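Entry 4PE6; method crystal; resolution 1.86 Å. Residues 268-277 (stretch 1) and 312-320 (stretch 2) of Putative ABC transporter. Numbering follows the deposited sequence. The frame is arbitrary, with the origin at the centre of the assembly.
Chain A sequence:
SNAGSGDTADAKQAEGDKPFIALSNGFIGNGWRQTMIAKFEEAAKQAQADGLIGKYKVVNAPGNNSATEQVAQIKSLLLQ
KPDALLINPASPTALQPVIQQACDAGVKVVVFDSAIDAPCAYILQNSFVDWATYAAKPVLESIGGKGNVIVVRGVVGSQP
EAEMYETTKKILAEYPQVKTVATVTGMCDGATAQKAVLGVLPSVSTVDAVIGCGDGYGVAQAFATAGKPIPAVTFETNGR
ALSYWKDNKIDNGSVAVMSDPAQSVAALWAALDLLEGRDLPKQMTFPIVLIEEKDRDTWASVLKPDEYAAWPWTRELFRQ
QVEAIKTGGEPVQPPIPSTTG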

# COMPACT_ATOMS: atom_id res chain seq x y z
N LEU A 268 -14.50 -3.94 1.05
CA LEU A 268 -15.93 -3.61 1.08
C LEU A 268 -16.76 -4.76 0.50
O LEU A 268 -17.77 -5.16 1.08
CB LEU A 268 -16.18 -2.34 0.25
CG LEU A 268 -17.62 -1.89 0.00
CD1 LEU A 268 -18.36 -1.65 1.30
CD2 LEU A 268 -17.66 -0.66 -0.88
N TRP A 269 -16.35 -5.27 -0.66
CA TRP A 269 -17.09 -6.37 -1.30
C TRP A 269 -17.01 -7.64 -0.46
O TRP A 269 -18.01 -8.33 -0.29
CB TRP A 269 -16.60 -6.64 -2.71
CG TRP A 269 -16.79 -5.45 -3.63
CD1 TRP A 269 -15.85 -4.87 -4.41
CD2 TRP A 269 -18.00 -4.70 -3.84
NE1 TRP A 269 -16.38 -3.80 -5.10
CE2 TRP A 269 -17.69 -3.67 -4.76
CE3 TRP A 269 -19.30 -4.80 -3.34
CZ2 TRP A 269 -18.65 -2.74 -5.20
CZ3 TRP A 269 -20.27 -3.90 -3.80
CH2 TRP A 269 -19.92 -2.86 -4.70
N ALA A 270 -15.84 -7.92 0.10
CA ALA A 270 -15.73 -9.02 1.06
C ALA A 270 -16.72 -8.89 2.22
O ALA A 270 -17.42 -9.83 2.58
CB ALA A 270 -14.30 -9.12 1.58
N ALA A 271 -16.77 -7.70 2.82
CA ALA A 271 -17.68 -7.47 3.94
C ALA A 271 -19.14 -7.73 3.56
O ALA A 271 -19.87 -8.35 4.32
CB ALA A 271 -17.50 -6.07 4.50
N LEU A 272 -19.55 -7.24 2.39
CA LEU A 272 -20.92 -7.40 1.97
C LEU A 272 -21.24 -8.88 1.72
O LEU A 272 -22.33 -9.32 2.05
CB LEU A 272 -21.22 -6.60 0.70
CG LEU A 272 -21.13 -5.09 0.85
CD1 LEU A 272 -21.58 -4.45 -0.46
CD2 LEU A 272 -21.96 -4.56 1.99
N ASP A 273 -20.29 -9.63 1.20
CA ASP A 273 -20.51 -11.07 0.99
C ASP A 273 -20.60 -11.80 2.33
O ASP A 273 -21.45 -12.69 2.52
CB ASP A 273 -19.43 -11.67 0.07
CG ASP A 273 -19.78 -11.49 -1.43
OD1 ASP A 273 -20.87 -10.96 -1.73
OD2 ASP A 273 -18.99 -11.88 -2.31
N LEU A 274 -19.76 -11.38 3.26
CA LEU A 274 -19.77 -11.93 4.61
C LEU A 274 -21.13 -11.68 5.26
O LEU A 274 -21.70 -12.57 5.91
CB LEU A 274 -18.64 -11.31 5.43
CG LEU A 274 -17.23 -11.84 5.13
CD1 LEU A 274 -16.23 -11.16 6.04
CD2 LEU A 274 -17.12 -13.34 5.31
N LEU A 275 -21.65 -10.47 5.07
CA LEU A 275 -22.91 -10.07 5.70
C LEU A 275 -24.12 -10.82 5.17
O LEU A 275 -25.14 -10.93 5.87
CB LEU A 275 -23.12 -8.56 5.54
CG LEU A 275 -22.26 -7.71 6.47
CD1 LEU A 275 -22.37 -6.22 6.10
CD2 LEU A 275 -22.63 -7.95 7.94
N GLU A 276 -24.05 -11.34 3.95
CA GLU A 276 -25.13 -12.18 3.42
C GLU A 276 -24.86 -13.68 3.55
O GLU A 276 -25.44 -14.49 2.82
CB GLU A 276 -25.50 -11.76 1.99
CG GLU A 276 -24.42 -11.90 0.93
CD GLU A 276 -24.96 -11.57 -0.47
OE1 GLU A 276 -25.07 -12.49 -1.33
OE2 GLU A 276 -25.31 -10.40 -0.69
N GLY A 277 -23.99 -14.06 4.48
CA GLY A 277 -23.76 -15.47 4.81
C GLY A 277 -22.81 -16.27 3.94
O GLY A 277 -22.73 -17.51 4.05
N PRO A 312 -9.60 -1.58 -10.43
CA PRO A 312 -11.01 -1.24 -10.29
C PRO A 312 -11.86 -2.46 -9.93
O PRO A 312 -12.48 -3.09 -10.80
CB PRO A 312 -11.38 -0.69 -11.68
CG PRO A 312 -10.48 -1.45 -12.61
CD PRO A 312 -9.20 -1.70 -11.85
N TRP A 313 -11.90 -2.80 -8.64
CA TRP A 313 -12.68 -3.95 -8.20
C TRP A 313 -14.17 -3.67 -8.26
O TRP A 313 -14.66 -2.69 -7.69
CB TRP A 313 -12.28 -4.38 -6.78
CG TRP A 313 -10.86 -4.71 -6.69
CD1 TRP A 313 -9.89 -3.95 -6.12
CD2 TRP A 313 -10.21 -5.88 -7.21
NE1 TRP A 313 -8.68 -4.56 -6.26
CE2 TRP A 313 -8.85 -5.75 -6.92
CE3 TRP A 313 -10.66 -7.02 -7.89
CZ2 TRP A 313 -7.91 -6.71 -7.28
CZ3 TRP A 313 -9.72 -7.98 -8.26
CH2 TRP A 313 -8.36 -7.83 -7.95
N THR A 314 -14.88 -4.49 -9.01
CA THR A 314 -16.32 -4.58 -8.94
C THR A 314 -16.60 -5.75 -8.02
O THR A 314 -15.72 -6.56 -7.73
CB THR A 314 -16.95 -4.84 -10.31
OG1 THR A 314 -16.40 -6.04 -10.88
CG2 THR A 314 -16.69 -3.65 -11.26
N ARG A 315 -17.83 -5.85 -7.56
CA ARG A 315 -18.24 -6.99 -6.79
C ARG A 315 -17.98 -8.29 -7.57
O ARG A 315 -17.52 -9.29 -7.00
CB ARG A 315 -19.70 -6.86 -6.40
CG ARG A 315 -20.04 -7.68 -5.18
CD ARG A 315 -21.46 -7.48 -4.71
NE ARG A 315 -21.63 -8.13 -3.42
CZ ARG A 315 -22.74 -8.14 -2.70
NH1 ARG A 315 -23.83 -7.53 -3.14
NH2 ARG A 315 -22.74 -8.75 -1.53
N GLU A 316 -18.24 -8.27 -8.88
CA GLU A 316 -17.99 -9.44 -9.72
C GLU A 316 -16.50 -9.79 -9.87
O GLU A 316 -16.11 -10.96 -9.75
CB GLU A 316 -18.65 -9.25 -11.11
CG GLU A 316 -19.12 -10.55 -11.74
CD GLU A 316 -19.94 -11.41 -10.77
OE1 GLU A 316 -21.01 -10.95 -10.32
OE2 GLU A 316 -19.50 -12.54 -10.44
N LEU A 317 -15.65 -8.78 -10.10
CA LEU A 317 -14.21 -9.04 -10.19
C LEU A 317 -13.67 -9.53 -8.85
O LEU A 317 -12.83 -10.43 -8.82
CB LEU A 317 -13.42 -7.80 -10.66
CG LEU A 317 -13.58 -7.45 -12.14
CD1 LEU A 317 -12.88 -6.13 -12.45
CD2 LEU A 317 -13.05 -8.56 -13.05
N PHE A 318 -14.17 -8.96 -7.76
CA PHE A 318 -13.83 -9.47 -6.42
C PHE A 318 -14.11 -10.97 -6.30
O PHE A 318 -13.22 -11.74 -5.94
CB PHE A 318 -14.59 -8.71 -5.33
CG PHE A 318 -14.52 -9.38 -4.00
CD1 PHE A 318 -13.38 -9.31 -3.24
CD2 PHE A 318 -15.60 -10.13 -3.53
CE1 PHE A 318 -13.29 -9.96 -2.02
CE2 PHE A 318 -15.52 -10.77 -2.31
CZ PHE A 318 -14.37 -10.68 -1.55
N ARG A 319 -15.35 -11.36 -6.60
CA ARG A 319 -15.76 -12.76 -6.51
C ARG A 319 -14.92 -13.68 -7.39
O ARG A 319 -14.57 -14.79 -6.97
CB ARG A 319 -17.25 -12.92 -6.82
CG ARG A 319 -18.14 -12.52 -5.65
CD ARG A 319 -19.60 -12.52 -6.04
NE ARG A 319 -20.45 -12.08 -4.94
CZ ARG A 319 -21.76 -11.88 -5.05
NH1 ARG A 319 -22.37 -12.07 -6.21
NH2 ARG A 319 -22.47 -11.49 -3.99
N GLN A 320 -14.59 -13.22 -8.60
CA GLN A 320 -13.70 -13.97 -9.49
C GLN A 320 -12.37 -14.26 -8.82
O GLN A 320 -11.87 -15.37 -8.90
CB GLN A 320 -13.42 -13.20 -10.78
CG GLN A 320 -14.54 -13.22 -11.80
CD GLN A 320 -14.17 -12.41 -13.04
OE1 GLN A 320 -13.00 -12.36 -13.44
NE2 GLN A 320 -15.16 -11.75 -13.64
O HOH W 1 -25.86 -7.58 -1.19

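The two helices cross at about 80°, their axes 9.8 Å apart at closest approach, and side chains of Trp-269, Asp-273, Arg-315 and Phe-318 fill most of the junction. Trp-269, in the m rotamer, lays its indole against the start of the second helix. Trp-269 NE1 donates to the carbonyl O of Trp-313 (3.3 Å) near the ring plane, while one ring face receives Arg-315, whose CB lies 3.8 Å from the centroid of the Trp-269 six-membered ring. Thr-314 turns away and caps its own helix, its OG1 accepting from Leu-317 N at 2.9 Å.

Phe-318, with chi1 t, points toward the first helix and offers a ring face to Trp-269 CB. Phe-318 CZ lies 3.4 Å from Ala-270 CA and 3.5 Å from Ala-270 CB, so the ring packs against the helix backbone itself.

Asp-273 is buried but its charge is matched. Its m rotamer directs the carboxylate to Arg-319, whose CA-to-CB bond points sideways to the first stretch, while its end comes nearer, extending through t at chi2 and chi3 to form a two-pronged salt bridge, Arg-319 NH2 to Asp-273 OD1 at 2.8 Å and Arg-319 NE to Asp-273 OD2 at 3.0 Å. Arg-315, t at chi1 to chi3, with chi4 at 179°, passes over the indole so that Arg-315 NH2 also meets Asp-273 OD1 (2.9 Å). At the exposed margin, Glu-276 OE2 forms a salt bridge with Arg-315 NH2 at 3.2 Å, whose hydrogen bond is weak, and water 1 links Glu-276 OE2 to Arg-315 NH1.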